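Local structure of putative phosphoribosyltransferase (Neisseria gonorrhoeae, 5VOG) at residues 127-139 against 150-164. The protein binds the alarmone ppGpp and is probably a phosphoribosyltransferase of the type I fold. Residues are numbered along the deposited sequence; the frame is centred on the assembly and turned at random.
Sequences DTVGVAVLHEKIK and PYFSGITVEDWWINY. With G4P (guanosine-5',3'-tetraphosphate), chain D.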
loop_
_atom_site.group_PDB
_atom_site.type_symbol
_atom_site.label_atom_id
_atom_site.label_comp_id
_atom_site.label_asym_id
_atom_site.label_seq_id
_atom_site.Cartn_x
_atom_site.Cartn_y
_atom_site.Cartn_z
ATOM N N ASP A 127 3.725 23.281 0.738
ATOM C CA ASP A 127 2.953 24.324 0.074
ATOM C C ASP A 127 1.464 24.038 0.233
ATOM O O ASP A 127 0.796 24.647 1.077
ATOM C CB ASP A 127 3.345 24.420 -1.405
ATOM C CG ASP A 127 2.594 25.517 -2.143
ATOM O OD1 ASP A 127 1.845 26.275 -1.496
ATOM O OD2 ASP A 127 2.759 25.623 -3.376
ATOM N N THR A 128 0.930 23.127 -0.576
ATOM C CA THR A 128 -0.464 22.711 -0.494
ATOM C C THR A 128 -0.530 21.300 0.068
ATOM O O THR A 128 0.179 20.407 -0.405
ATOM C CB THR A 128 -1.140 22.747 -1.869
ATOM O OG1 THR A 128 -1.172 24.091 -2.359
ATOM C CG2 THR A 128 -2.567 22.213 -1.792
ATOM N N VAL A 129 -1.373 21.109 1.080
ATOM C CA VAL A 129 -1.784 19.789 1.546
ATOM C C VAL A 129 -3.221 19.575 1.095
ATOM O O VAL A 129 -4.108 20.359 1.450
ATOM C CB VAL A 129 -1.668 19.656 3.072
ATOM C CG1 VAL A 129 -2.139 18.271 3.523
ATOM C CG2 VAL A 129 -0.238 19.916 3.525
ATOM N N GLY A 130 -3.451 18.522 0.304
ATOM C CA GLY A 130 -4.781 18.128 -0.097
ATOM C C GLY A 130 -5.095 16.734 0.427
ATOM O O GLY A 130 -4.214 16.018 0.921
ATOM N N VAL A 131 -6.363 16.351 0.332
ATOM C CA VAL A 131 -6.769 15.022 0.771
ATOM C C VAL A 131 -7.685 14.398 -0.272
ATOM O O VAL A 131 -8.545 15.069 -0.858
ATOM C CB VAL A 131 -7.427 15.053 2.171
ATOM C CG1 VAL A 131 -8.741 15.787 2.146
ATOM C CG2 VAL A 131 -7.604 13.641 2.718
ATOM N N ALA A 132 -7.456 13.113 -0.535
ATOM C CA ALA A 132 -8.231 12.327 -1.484
ATOM C C ALA A 132 -8.647 11.033 -0.805
ATOM O O ALA A 132 -7.796 10.307 -0.281
ATOM C CB ALA A 132 -7.412 12.014 -2.742
ATOM N N VAL A 133 -9.945 10.742 -0.794
ATOM C CA VAL A 133 -10.452 9.509 -0.207
ATOM C C VAL A 133 -11.253 8.758 -1.258
ATOM O O VAL A 133 -11.912 9.359 -2.111
ATOM C CB VAL A 133 -11.307 9.751 1.054
ATOM C CG1 VAL A 133 -10.442 10.210 2.192
ATOM C CG2 VAL A 133 -12.411 10.770 0.778
ATOM N N LEU A 134 -11.169 7.430 -1.207
ATOM C CA LEU A 134 -11.906 6.607 -2.156
ATOM C C LEU A 134 -13.412 6.759 -1.964
ATOM O O LEU A 134 -14.147 7.057 -2.918
ATOM C CB LEU A 134 -11.465 5.148 -2.002
ATOM C CG LEU A 134 -12.301 4.036 -2.644
ATOM C CD1 LEU A 134 -12.336 4.162 -4.159
ATOM C CD2 LEU A 134 -11.725 2.679 -2.240
ATOM N N HIS A 135 -13.887 6.581 -0.730
ATOM C CA HIS A 135 -15.308 6.588 -0.402
ATOM C C HIS A 135 -15.593 7.618 0.674
ATOM O O HIS A 135 -14.960 7.600 1.736
ATOM C CB HIS A 135 -15.750 5.216 0.094
ATOM C CG HIS A 135 -15.665 4.153 -0.944
ATOM N ND1 HIS A 135 -15.134 2.906 -0.691
ATOM C CD2 HIS A 135 -16.069 4.141 -2.236
ATOM C CE1 HIS A 135 -15.207 2.175 -1.788
ATOM N NE2 HIS A 135 -15.777 2.899 -2.738
ATOM N N GLU A 136 -16.573 8.485 0.413
ATOM C CA GLU A 136 -17.037 9.484 1.371
ATOM C C GLU A 136 -18.431 9.093 1.848
ATOM O O GLU A 136 -19.397 9.174 1.083
ATOM C CB GLU A 136 -17.055 10.874 0.742
ATOM C CG GLU A 136 -17.655 11.927 1.654
ATOM C CD GLU A 136 -17.780 13.285 0.991
ATOM O OE1 GLU A 136 -17.461 13.418 -0.213
ATOM O OE2 GLU A 136 -18.202 14.230 1.684
ATOM N N LYS A 137 -18.544 8.690 3.112
ATOM C CA LYS A 137 -19.848 8.366 3.675
ATOM C C LYS A 137 -20.579 9.631 4.107
ATOM O O LYS A 137 -20.003 10.500 4.771
ATOM C CB LYS A 137 -19.712 7.434 4.868
ATOM C CG LYS A 137 -19.226 6.049 4.541
ATOM C CD LYS A 137 -19.256 5.270 5.837
ATOM C CE LYS A 137 -18.891 3.851 5.674
ATOM N NZ LYS A 137 -19.030 3.177 6.990
ATOM N N ILE A 138 -21.856 9.715 3.749
ATOM C CA ILE A 138 -22.702 10.852 4.105
ATOM C C ILE A 138 -23.302 10.572 5.479
ATOM O O ILE A 138 -24.225 9.771 5.622
ATOM C CB ILE A 138 -23.780 11.104 3.055
ATOM C CG1 ILE A 138 -23.130 11.330 1.687
ATOM C CG2 ILE A 138 -24.640 12.285 3.488
ATOM C CD1 ILE A 138 -21.953 12.300 1.708
ATOM N N LYS A 139 -22.772 11.245 6.495
ATOM C CA LYS A 139 -23.122 10.985 7.884
ATOM C C LYS A 139 -22.518 12.101 8.724
ATOM O O LYS A 139 -21.729 12.914 8.234
ATOM C CB LYS A 139 -22.627 9.610 8.351
ATOM C CG LYS A 139 -21.117 9.423 8.238
ATOM C CD LYS A 139 -20.703 7.966 8.444
ATOM C CE LYS A 139 -20.921 7.514 9.878
ATOM N NZ LYS A 139 -20.692 6.046 10.049
ATOM N N PRO A 150 -7.706 21.315 0.074
ATOM C CA PRO A 150 -8.567 20.757 -0.976
ATOM C C PRO A 150 -8.959 19.326 -0.643
ATOM O O PRO A 150 -8.156 18.543 -0.136
ATOM C CB PRO A 150 -7.689 20.824 -2.232
ATOM C CG PRO A 150 -6.677 21.887 -1.935
ATOM C CD PRO A 150 -6.423 21.804 -0.457
ATOM N N TYR A 151 -10.208 18.990 -0.933
ATOM C CA TYR A 151 -10.777 17.693 -0.603
ATOM C C TYR A 151 -11.407 17.072 -1.840
ATOM O O TYR A 151 -12.163 17.728 -2.566
ATOM C CB TYR A 151 -11.820 17.831 0.516
ATOM C CG TYR A 151 -12.571 16.559 0.867
ATOM C CD1 TYR A 151 -12.251 15.831 2.005
ATOM C CD2 TYR A 151 -13.628 16.108 0.079
ATOM C CE1 TYR A 151 -12.942 14.673 2.332
ATOM C CE2 TYR A 151 -14.318 14.955 0.390
ATOM C CZ TYR A 151 -13.982 14.250 1.525
ATOM O OH TYR A 151 -14.687 13.110 1.829
ATOM N N PHE A 152 -11.123 15.785 -2.048
ATOM C CA PHE A 152 -11.683 15.024 -3.155
ATOM C C PHE A 152 -12.118 13.660 -2.647
ATOM O O PHE A 152 -11.387 13.010 -1.900
ATOM C CB PHE A 152 -10.664 14.835 -4.289
ATOM C CG PHE A 152 -10.039 16.118 -4.761
ATOM C CD1 PHE A 152 -10.613 16.848 -5.792
ATOM C CD2 PHE A 152 -8.877 16.590 -4.175
ATOM C CE1 PHE A 152 -10.039 18.039 -6.225
ATOM C CE2 PHE A 152 -8.293 17.771 -4.601
ATOM C CZ PHE A 152 -8.877 18.500 -5.629
ATOM N N SER A 153 -13.291 13.216 -3.064
ATOM C CA SER A 153 -13.691 11.843 -2.820
ATOM C C SER A 153 -14.042 11.175 -4.139
ATOM O O SER A 153 -14.547 11.813 -5.063
ATOM C CB SER A 153 -14.864 11.757 -1.840
ATOM O OG SER A 153 -16.008 12.433 -2.337
ATOM N N GLY A 154 -13.744 9.884 -4.231
ATOM C CA GLY A 154 -14.047 9.152 -5.441
ATOM C C GLY A 154 -15.533 9.098 -5.724
ATOM O O GLY A 154 -15.982 9.514 -6.794
ATOM N N ILE A 155 -16.297 8.561 -4.774
ATOM C CA ILE A 155 -17.753 8.615 -4.800
ATOM C C ILE A 155 -18.239 8.894 -3.387
ATOM O O ILE A 155 -17.573 8.559 -2.404
ATOM C CB ILE A 155 -18.397 7.313 -5.325
ATOM C CG1 ILE A 155 -17.884 6.107 -4.531
ATOM C CG2 ILE A 155 -18.138 7.135 -6.815
ATOM C CD1 ILE A 155 -18.663 4.843 -4.789
ATOM N N THR A 156 -19.414 9.503 -3.284
ATOM C CA THR A 156 -20.098 9.570 -2.006
ATOM C C THR A 156 -21.007 8.358 -1.869
ATOM O O THR A 156 -21.582 7.882 -2.850
ATOM C CB THR A 156 -20.912 10.852 -1.876
ATOM O OG1 THR A 156 -21.961 10.830 -2.843
ATOM C CG2 THR A 156 -20.019 12.061 -2.107
ATOM N N VAL A 157 -21.120 7.852 -0.647
ATOM C CA VAL A 157 -21.863 6.639 -0.332
ATOM C C VAL A 157 -22.839 6.959 0.794
ATOM O O VAL A 157 -22.582 7.843 1.619
ATOM C CB VAL A 157 -20.909 5.477 0.084
ATOM C CG1 VAL A 157 -21.633 4.132 0.069
ATOM C CG2 VAL A 157 -19.662 5.423 -0.801
ATOM N N GLU A 158 -23.940 6.217 0.842
ATOM C CA GLU A 158 -24.808 6.240 2.001
ATOM C C GLU A 158 -24.029 5.798 3.236
ATOM O O GLU A 158 -22.904 5.296 3.151
ATOM C CB GLU A 158 -25.999 5.311 1.786
ATOM C CG GLU A 158 -26.879 5.715 0.630
ATOM C CD GLU A 158 -27.695 6.930 0.962
ATOM O OE1 GLU A 158 -28.427 6.882 1.975
ATOM O OE2 GLU A 158 -27.594 7.934 0.225
ATOM N N ASP A 159 -24.639 5.981 4.406
ATOM C CA ASP A 159 -24.032 5.483 5.642
ATOM C C ASP A 159 -24.274 3.978 5.744
ATOM O O ASP A 159 -25.086 3.485 6.531
ATOM C CB ASP A 159 -24.571 6.215 6.862
ATOM C CG ASP A 159 -23.813 5.854 8.123
ATOM O OD1 ASP A 159 -22.716 5.250 8.011
ATOM O OD2 ASP A 159 -24.303 6.165 9.223
ATOM N N TRP A 160 -23.549 3.248 4.904
ATOM C CA TRP A 160 -23.599 1.798 4.830
ATOM C C TRP A 160 -22.238 1.236 5.200
ATOM O O TRP A 160 -21.215 1.914 5.077
ATOM C CB TRP A 160 -23.961 1.315 3.422
ATOM C CG TRP A 160 -25.329 1.696 2.939
ATOM C CD1 TRP A 160 -26.302 2.354 3.632
ATOM C CD2 TRP A 160 -25.865 1.427 1.643
ATOM N NE1 TRP A 160 -27.418 2.511 2.838
ATOM C CE2 TRP A 160 -27.173 1.950 1.613
ATOM C CE3 TRP A 160 -25.367 0.789 0.503
ATOM C CZ2 TRP A 160 -27.986 1.856 0.488
ATOM C CZ3 TRP A 160 -26.177 0.699 -0.616
ATOM C CH2 TRP A 160 -27.470 1.229 -0.614
ATOM N N TRP A 161 -22.216 -0.024 5.622
ATOM C CA TRP A 161 -20.938 -0.679 5.858
ATOM C C TRP A 161 -20.370 -1.164 4.532
ATOM O O TRP A 161 -21.011 -1.944 3.817
ATOM C CB TRP A 161 -21.071 -1.841 6.833
ATOM C CG TRP A 161 -19.712 -2.325 7.225
ATOM C CD1 TRP A 161 -19.076 -3.454 6.790
ATOM C CD2 TRP A 161 -18.798 -1.656 8.097
ATOM N NE1 TRP A 161 -17.825 -3.534 7.357
ATOM C CE2 TRP A 161 -17.630 -2.444 8.163
ATOM C CE3 TRP A 161 -18.857 -0.469 8.837
ATOM C CZ2 TRP A 161 -16.530 -2.086 8.946
ATOM C CZ3 TRP A 161 -17.762 -0.114 9.613
ATOM C CH2 TRP A 161 -16.616 -0.919 9.660
ATOM N N ILE A 162 -19.170 -0.704 4.209
ATOM C CA ILE A 162 -18.507 -1.057 2.961
ATOM C C ILE A 162 -17.610 -2.260 3.204
ATOM O O ILE A 162 -16.759 -2.241 4.104
ATOM C CB ILE A 162 -17.697 0.128 2.414
ATOM C CG1 ILE A 162 -18.616 1.324 2.148
ATOM C CG2 ILE A 162 -16.932 -0.282 1.164
ATOM C CD1 ILE A 162 -17.851 2.633 1.917
ATOM N N ASN A 163 -17.796 -3.304 2.401
ATOM C CA ASN A 163 -16.946 -4.491 2.457
ATOM C C ASN A 163 -15.941 -4.419 1.317
ATOM O O ASN A 163 -16.321 -4.468 0.143
ATOM C CB ASN A 163 -17.796 -5.753 2.378
ATOM C CG ASN A 163 -18.724 -5.880 3.554
ATOM O OD1 ASN A 163 -18.315 -6.313 4.624
ATOM N ND2 ASN A 163 -19.975 -5.456 3.379
ATOM N N TYR A 164 -14.646 -4.276 1.671
ATOM C CA TYR A 164 -13.564 -4.129 0.710
ATOM C C TYR A 164 -13.052 -5.487 0.254
ATOM O O TYR A 164 -13.002 -6.434 1.042
ATOM C CB TYR A 164 -12.414 -3.320 1.318
ATOM C CG TYR A 164 -12.812 -1.875 1.479
ATOM C CD1 TYR A 164 -12.877 -1.042 0.376
ATOM C CD2 TYR A 164 -13.189 -1.363 2.719
ATOM C CE1 TYR A 164 -13.276 0.278 0.498
ATOM C CE2 TYR A 164 -13.590 -0.043 2.855
ATOM C CZ TYR A 164 -13.640 0.770 1.734
ATOM O OH TYR A 164 -14.053 2.086 1.846
HETATM P PB G4P D . -11.617 8.762 8.680
HETATM O O1B G4P D . -10.941 9.730 9.514
HETATM O O2B G4P D . -13.113 9.048 8.421
HETATM O O3B G4P D . -10.871 8.584 7.320
HETATM O O3A G4P D . -11.508 7.299 9.306
HETATM P PA G4P D . -11.951 6.738 10.725
HETATM O O1A G4P D . -11.040 7.201 11.794
HETATM O O2A G4P D . -13.406 7.053 10.960
HETATM O "O5'" G4P D . -11.843 5.154 10.446
HETATM C "C5'" G4P D . -11.610 4.195 11.495
HETATM C "C4'" G4P D . -11.587 2.822 10.877
HETATM O "O4'" G4P D . -12.910 2.447 10.457
HETATM C "C3'" G4P D . -10.694 2.696 9.638
HETATM O "O3'" G4P D . -9.708 1.670 9.885
HETATM C "C2'" G4P D . -11.631 2.289 8.498
HETATM O "O2'" G4P D . -11.058 1.355 7.585
HETATM C "C1'" G4P D . -12.803 1.689 9.272
HETATM N N9 G4P D . -14.068 1.820 8.547
HETATM C C8 G4P D . -14.947 2.868 8.608
HETATM N N7 G4P D . -15.992 2.709 7.829
HETATM C C5 G4P D . -15.782 1.480 7.220
HETATM C C6 G4P D . -16.571 0.746 6.279
HETATM O O6 G4P D . -17.655 1.075 5.788
HETATM N N1 G4P D . -15.992 -0.461 5.942
HETATM C C2 G4P D . -14.799 -0.928 6.432
HETATM N N2 G4P D . -14.399 -2.130 6.010
HETATM N N3 G4P D . -14.055 -0.256 7.306
HETATM C C4 G4P D . -14.599 0.925 7.655
HETATM P PC G4P D . -8.358 1.953 10.658
HETATM O O1C G4P D . -8.572 1.927 12.131
HETATM O O2C G4P D . -7.860 3.263 10.112
HETATM O O3C G4P D . -7.373 0.793 10.181
HETATM P PD G4P D . -6.692 0.415 8.790
HETATM O O1D G4P D . -6.806 1.628 7.928
HETATM O O2D G4P D . -5.227 0.062 9.137
HETATM O O3D G4P D . -7.436 -0.798 8.294
HETATM O O HOH W 1 -21.530 2.580 8.185
#
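Val131 and Val133 pair in parallel with Tyr151 and Ser153, and the ladder of backbone hydrogen bonds runs from Val131 N on Pro150 O to Gly154 N on Val133 O. Both chains turn a corner together, at Leu134 and Gly154, and the pairing resumes beyond it: Ile155 N reaches Leu134 O, and strands 135-137 and 155-157 run on at 35° to each other.

Among the apolar contacts, Val131 CG1 sits 3.5 Å from Tyr151 CD1, while Val133 CG2 leans on the phenol end of the same ring.

One polar side-chain pair spans the bend, and another lies beyond it. Ser153 OG donates to the anti lone pair of Glu136 OE1 (2.8 Å); Glu136 reaches back there because its CG is anti to the backbone N (chi1 174°) and the chain beyond stays extended. Its CG and CD also pack on Tyr151 OH, whose own hydrogen bond goes to Asp108. On the other face, His135 ND1 and Tyr164 OH share a nearly straight bond of 2.9 Å, the rings rim to rim with planes 26° apart. Ile155 CG1 lies at the opposite edge of the imidazole, beside CD2.

Charges gather at the far end. Lys139 NZ forms a salt bridge with Asp159 OD1 (3.0 Å), and a water links that oxygen to Lys137 NZ; both lysines also pair with Asp109. Extended beyond CG, Lys137 brings NZ to within 2.8 Å of guanine O6 and, at greater length, meets N7. Ile162 N also donates to O6, and Ile162 O accepts from guanine N1 (2.7 Å) and N2, while Trp161 lies flat over the base.

This is the parallel-sheet core of a type I phosphoribosyltransferase fold, bent at its end, where its residues hold the guanine of the bound ppGpp.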